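Local coordinates for protein D-alanyl transferase DltD (Enterococcus faecium TX0133A04, PDB 6PFX) that probably transfers D-alanine to lipoteichoic acid during cell-wall biogenesis in this Gram-positive bacterium, at residues R267-L279 and F314-F327. Sequence-based numbering, arbitrary orientation.
Sequences RFSPEFSDFQLVL and FAKKIKFQLNSQGF
One face of the Phe272 ring is roofed by Lys317, whose CE stands 3.7 Å above the centroid, while Gln321 OE1 lies at the ring edge. The two residues belong to neighbouring helices, crossing at -31°, that flank the parallel sheet of a fold consistent with the SGNH-hydrolase clan of the DltD family; Phe272 is a knob in the hole formed by Phe314, Lys317, Ile318 and Gln321. Lysine suits the site because its extended chain, with CG anti to the backbone N (chi1 -176°), lays methylenes on the ring and keeps NZ over the same face in a cation-pi contact. Lys317 NZ ends 2.8 Å from Arg267 O, nearly in line with the C=O bond, and Trp386 O and Gln389 O also accept from it, so the buried ammonium is well satisfied. Farther along, Phe275 turns an edge to Leu322 CD2, and Leu279 CD2 lies over one face of the Phe327 ring, toward its rim, in a CH-pi contact.

Alongside these apolar contacts, glutamines supply both donors and acceptors. Gln321, the reciprocal knob, also has Trp386 as a polar partner; its NE2 donates almost straight (173°) to Phe272 O, on the opposite face from the helical donor Gln276 N. Gln276 and Gln325 come from opposite directions and pair through nearly coplanar amides, Gln276 NE2 to Gln325 OE1 and Gln325 NE2 to Gln276 OE1, both 2.9 Å and each on a lone pair. Gln276 OE1 receives a second in-plane bond, from Gln321 NE2 at 3.0 Å, while Gln325 NE2 turns its other hydrogen to Gln321 O.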
# COMPACT_ATOMS: atom_id res chain seq x y z
N ARG A 267 -16.56 -3.37 4.75
CA ARG A 267 -16.84 -2.15 5.48
C ARG A 267 -16.47 -2.25 6.95
O ARG A 267 -16.45 -1.21 7.62
CB ARG A 267 -18.32 -1.75 5.34
CG ARG A 267 -18.72 -1.39 3.91
CD ARG A 267 -20.22 -1.20 3.72
NE ARG A 267 -20.92 -2.37 4.24
CZ ARG A 267 -22.11 -2.33 4.82
NH1 ARG A 267 -22.77 -1.20 4.95
NH2 ARG A 267 -22.63 -3.44 5.31
N PHE A 268 -16.14 -3.44 7.44
CA PHE A 268 -15.90 -3.67 8.87
C PHE A 268 -14.60 -4.45 9.02
O PHE A 268 -14.49 -5.57 8.52
CB PHE A 268 -17.05 -4.49 9.49
CG PHE A 268 -18.39 -3.95 9.16
CD1 PHE A 268 -18.75 -2.69 9.56
CD2 PHE A 268 -19.28 -4.68 8.40
CE1 PHE A 268 -19.98 -2.17 9.22
CE2 PHE A 268 -20.51 -4.17 8.08
CZ PHE A 268 -20.86 -2.91 8.47
N SER A 269 -13.60 -3.86 9.71
CA SER A 269 -12.32 -4.56 9.73
C SER A 269 -11.35 -3.95 10.73
O SER A 269 -11.36 -2.73 10.90
CB SER A 269 -11.66 -4.43 8.35
OG SER A 269 -10.45 -5.17 8.25
N PRO A 270 -10.49 -4.75 11.37
CA PRO A 270 -9.32 -4.18 12.06
C PRO A 270 -8.45 -3.37 11.13
O PRO A 270 -7.71 -2.51 11.61
CB PRO A 270 -8.56 -5.41 12.57
CG PRO A 270 -9.59 -6.51 12.61
CD PRO A 270 -10.53 -6.22 11.47
N GLU A 271 -8.51 -3.61 9.82
CA GLU A 271 -7.66 -2.89 8.88
C GLU A 271 -7.89 -1.38 8.93
O GLU A 271 -6.97 -0.62 8.59
CB GLU A 271 -7.88 -3.41 7.46
CG GLU A 271 -6.94 -2.77 6.42
CD GLU A 271 -5.50 -3.29 6.43
OE1 GLU A 271 -5.21 -4.36 7.00
OE2 GLU A 271 -4.64 -2.61 5.82
N PHE A 272 -9.09 -0.93 9.29
CA PHE A 272 -9.32 0.50 9.40
C PHE A 272 -8.43 1.10 10.47
O PHE A 272 -7.95 2.23 10.33
CB PHE A 272 -10.79 0.80 9.71
CG PHE A 272 -11.70 0.59 8.54
CD1 PHE A 272 -11.79 1.53 7.53
CD2 PHE A 272 -12.44 -0.57 8.43
CE1 PHE A 272 -12.61 1.33 6.45
CE2 PHE A 272 -13.26 -0.77 7.35
CZ PHE A 272 -13.34 0.18 6.36
N SER A 273 -8.20 0.36 11.55
CA SER A 273 -7.33 0.83 12.63
C SER A 273 -5.85 0.61 12.31
O SER A 273 -5.02 1.45 12.67
CB SER A 273 -7.79 0.20 13.94
OG SER A 273 -9.12 0.61 14.24
N ASP A 274 -5.50 -0.49 11.62
CA ASP A 274 -4.14 -0.62 11.10
C ASP A 274 -3.82 0.53 10.15
O ASP A 274 -2.72 1.10 10.17
CB ASP A 274 -3.93 -1.96 10.39
CG ASP A 274 -4.03 -3.17 11.31
OD1 ASP A 274 -4.14 -3.03 12.54
OD2 ASP A 274 -3.99 -4.30 10.78
N PHE A 275 -4.79 0.91 9.30
CA PHE A 275 -4.63 2.03 8.39
C PHE A 275 -4.43 3.33 9.15
O PHE A 275 -3.65 4.19 8.73
CB PHE A 275 -5.87 2.12 7.46
CG PHE A 275 -5.75 3.17 6.39
CD1 PHE A 275 -4.82 3.02 5.39
CD2 PHE A 275 -6.57 4.28 6.36
CE1 PHE A 275 -4.68 3.96 4.42
CE2 PHE A 275 -6.43 5.24 5.36
CZ PHE A 275 -5.47 5.08 4.40
N GLN A 276 -5.08 3.46 10.31
CA GLN A 276 -4.87 4.64 11.14
C GLN A 276 -3.42 4.79 11.57
O GLN A 276 -2.94 5.92 11.74
CB GLN A 276 -5.79 4.63 12.36
CG GLN A 276 -5.70 5.90 13.18
CD GLN A 276 -6.10 7.19 12.44
OE1 GLN A 276 -6.81 7.18 11.43
NE2 GLN A 276 -5.65 8.30 12.98
N LEU A 277 -2.70 3.68 11.77
CA LEU A 277 -1.28 3.77 12.06
C LEU A 277 -0.54 4.46 10.93
O LEU A 277 0.30 5.34 11.17
CB LEU A 277 -0.70 2.37 12.27
CG LEU A 277 -1.11 1.61 13.52
CD1 LEU A 277 -0.59 0.19 13.49
CD2 LEU A 277 -0.50 2.31 14.72
N VAL A 278 -0.81 4.06 9.69
CA VAL A 278 -0.22 4.71 8.52
C VAL A 278 -0.50 6.20 8.54
O VAL A 278 0.41 7.01 8.33
CB VAL A 278 -0.76 4.06 7.24
CG1 VAL A 278 -0.41 4.86 6.03
CG2 VAL A 278 -0.28 2.60 7.13
N LEU A 279 -1.75 6.60 8.76
CA LEU A 279 -2.11 8.02 8.79
C LEU A 279 -1.38 8.76 9.91
O LEU A 279 -0.94 9.90 9.72
CB LEU A 279 -3.62 8.16 8.94
CG LEU A 279 -4.46 7.53 7.83
CD1 LEU A 279 -5.93 7.95 7.98
CD2 LEU A 279 -3.92 7.93 6.46
N PHE A 314 -17.56 1.20 1.42
CA PHE A 314 -16.17 1.16 1.85
C PHE A 314 -15.49 2.49 1.54
O PHE A 314 -14.79 3.08 2.38
CB PHE A 314 -15.38 0.02 1.20
CG PHE A 314 -13.90 0.23 1.30
CD1 PHE A 314 -13.22 -0.05 2.48
CD2 PHE A 314 -13.20 0.78 0.25
CE1 PHE A 314 -11.87 0.20 2.59
CE2 PHE A 314 -11.85 1.04 0.37
CZ PHE A 314 -11.20 0.76 1.55
N ALA A 315 -15.66 2.98 0.31
CA ALA A 315 -15.00 4.22 -0.09
C ALA A 315 -15.49 5.39 0.74
O ALA A 315 -14.69 6.23 1.16
CB ALA A 315 -15.24 4.49 -1.57
N LYS A 316 -16.80 5.45 1.02
CA LYS A 316 -17.32 6.51 1.88
C LYS A 316 -16.65 6.48 3.24
O LYS A 316 -16.27 7.53 3.78
CB LYS A 316 -18.84 6.35 2.05
CG LYS A 316 -19.52 7.46 2.85
CD LYS A 316 -21.03 7.31 2.91
CE LYS A 316 -21.69 8.58 3.40
NZ LYS A 316 -22.00 8.54 4.84
N LYS A 317 -16.49 5.29 3.81
CA LYS A 317 -15.92 5.14 5.14
C LYS A 317 -14.45 5.54 5.16
O LYS A 317 -14.00 6.27 6.05
CB LYS A 317 -16.12 3.71 5.64
CG LYS A 317 -15.63 3.50 7.06
CD LYS A 317 -16.13 2.17 7.64
CE LYS A 317 -15.51 1.90 9.00
NZ LYS A 317 -16.13 0.69 9.64
N ILE A 318 -13.67 5.06 4.17
CA ILE A 318 -12.25 5.39 4.17
C ILE A 318 -12.03 6.87 3.87
O ILE A 318 -11.12 7.49 4.44
CB ILE A 318 -11.45 4.44 3.25
CG1 ILE A 318 -10.01 4.29 3.76
CG2 ILE A 318 -11.48 4.89 1.83
CD1 ILE A 318 -9.92 3.59 5.09
N LYS A 319 -12.87 7.46 3.03
CA LYS A 319 -12.77 8.89 2.74
C LYS A 319 -13.15 9.74 3.94
O LYS A 319 -12.54 10.79 4.17
CB LYS A 319 -13.56 9.24 1.48
CG LYS A 319 -12.91 8.66 0.22
CD LYS A 319 -13.41 9.28 -1.07
CE LYS A 319 -14.91 9.37 -1.14
NZ LYS A 319 -15.32 9.76 -2.52
N PHE A 320 -14.12 9.29 4.75
CA PHE A 320 -14.39 9.99 6.00
C PHE A 320 -13.16 9.96 6.91
O PHE A 320 -12.77 10.99 7.48
CB PHE A 320 -15.59 9.34 6.70
CG PHE A 320 -15.92 9.97 8.02
CD1 PHE A 320 -15.34 9.52 9.19
CD2 PHE A 320 -16.81 11.02 8.08
CE1 PHE A 320 -15.66 10.11 10.41
CE2 PHE A 320 -17.13 11.61 9.28
CZ PHE A 320 -16.54 11.16 10.45
N GLN A 321 -12.51 8.80 7.01
CA GLN A 321 -11.33 8.71 7.88
C GLN A 321 -10.22 9.63 7.38
O GLN A 321 -9.53 10.29 8.17
CB GLN A 321 -10.84 7.26 7.94
CG GLN A 321 -9.68 6.99 8.94
CD GLN A 321 -9.44 5.50 9.15
OE1 GLN A 321 -10.23 4.67 8.68
NE2 GLN A 321 -8.35 5.15 9.83
N LEU A 322 -10.04 9.69 6.06
CA LEU A 322 -9.01 10.52 5.46
C LEU A 322 -9.36 12.00 5.59
O LEU A 322 -8.60 12.78 6.18
CB LEU A 322 -8.84 10.10 3.99
CG LEU A 322 -8.15 8.75 3.78
CD1 LEU A 322 -8.24 8.26 2.36
CD2 LEU A 322 -6.67 8.84 4.17
N ASN A 323 -10.53 12.39 5.07
CA ASN A 323 -10.90 13.80 5.00
C ASN A 323 -11.06 14.41 6.39
O ASN A 323 -10.70 15.57 6.61
CB ASN A 323 -12.21 13.95 4.23
CG ASN A 323 -12.07 13.65 2.76
OD1 ASN A 323 -10.98 13.72 2.19
ND2 ASN A 323 -13.19 13.35 2.13
N SER A 324 -11.63 13.65 7.33
CA SER A 324 -11.86 14.21 8.66
C SER A 324 -10.56 14.59 9.34
O SER A 324 -10.57 15.39 10.28
CB SER A 324 -12.62 13.22 9.55
OG SER A 324 -11.81 12.10 9.89
N GLN A 325 -9.44 14.01 8.91
CA GLN A 325 -8.15 14.26 9.52
C GLN A 325 -7.24 15.12 8.66
O GLN A 325 -6.10 15.39 9.06
CB GLN A 325 -7.48 12.92 9.85
CG GLN A 325 -8.34 12.04 10.77
CD GLN A 325 -7.60 10.80 11.19
OE1 GLN A 325 -6.94 10.76 12.24
NE2 GLN A 325 -7.70 9.75 10.38
N GLY A 326 -7.72 15.59 7.51
CA GLY A 326 -6.97 16.51 6.70
C GLY A 326 -6.32 15.93 5.47
O GLY A 326 -5.65 16.67 4.73
N PHE A 327 -6.50 14.63 5.22
CA PHE A 327 -6.00 13.99 4.01
C PHE A 327 -7.07 14.15 2.94
O PHE A 327 -8.05 13.41 2.91
CB PHE A 327 -5.72 12.52 4.28
CG PHE A 327 -4.64 12.27 5.31
CD1 PHE A 327 -3.30 12.21 4.94
CD2 PHE A 327 -4.96 12.04 6.64
CE1 PHE A 327 -2.32 11.94 5.85
CE2 PHE A 327 -3.99 11.76 7.55
CZ PHE A 327 -2.65 11.73 7.16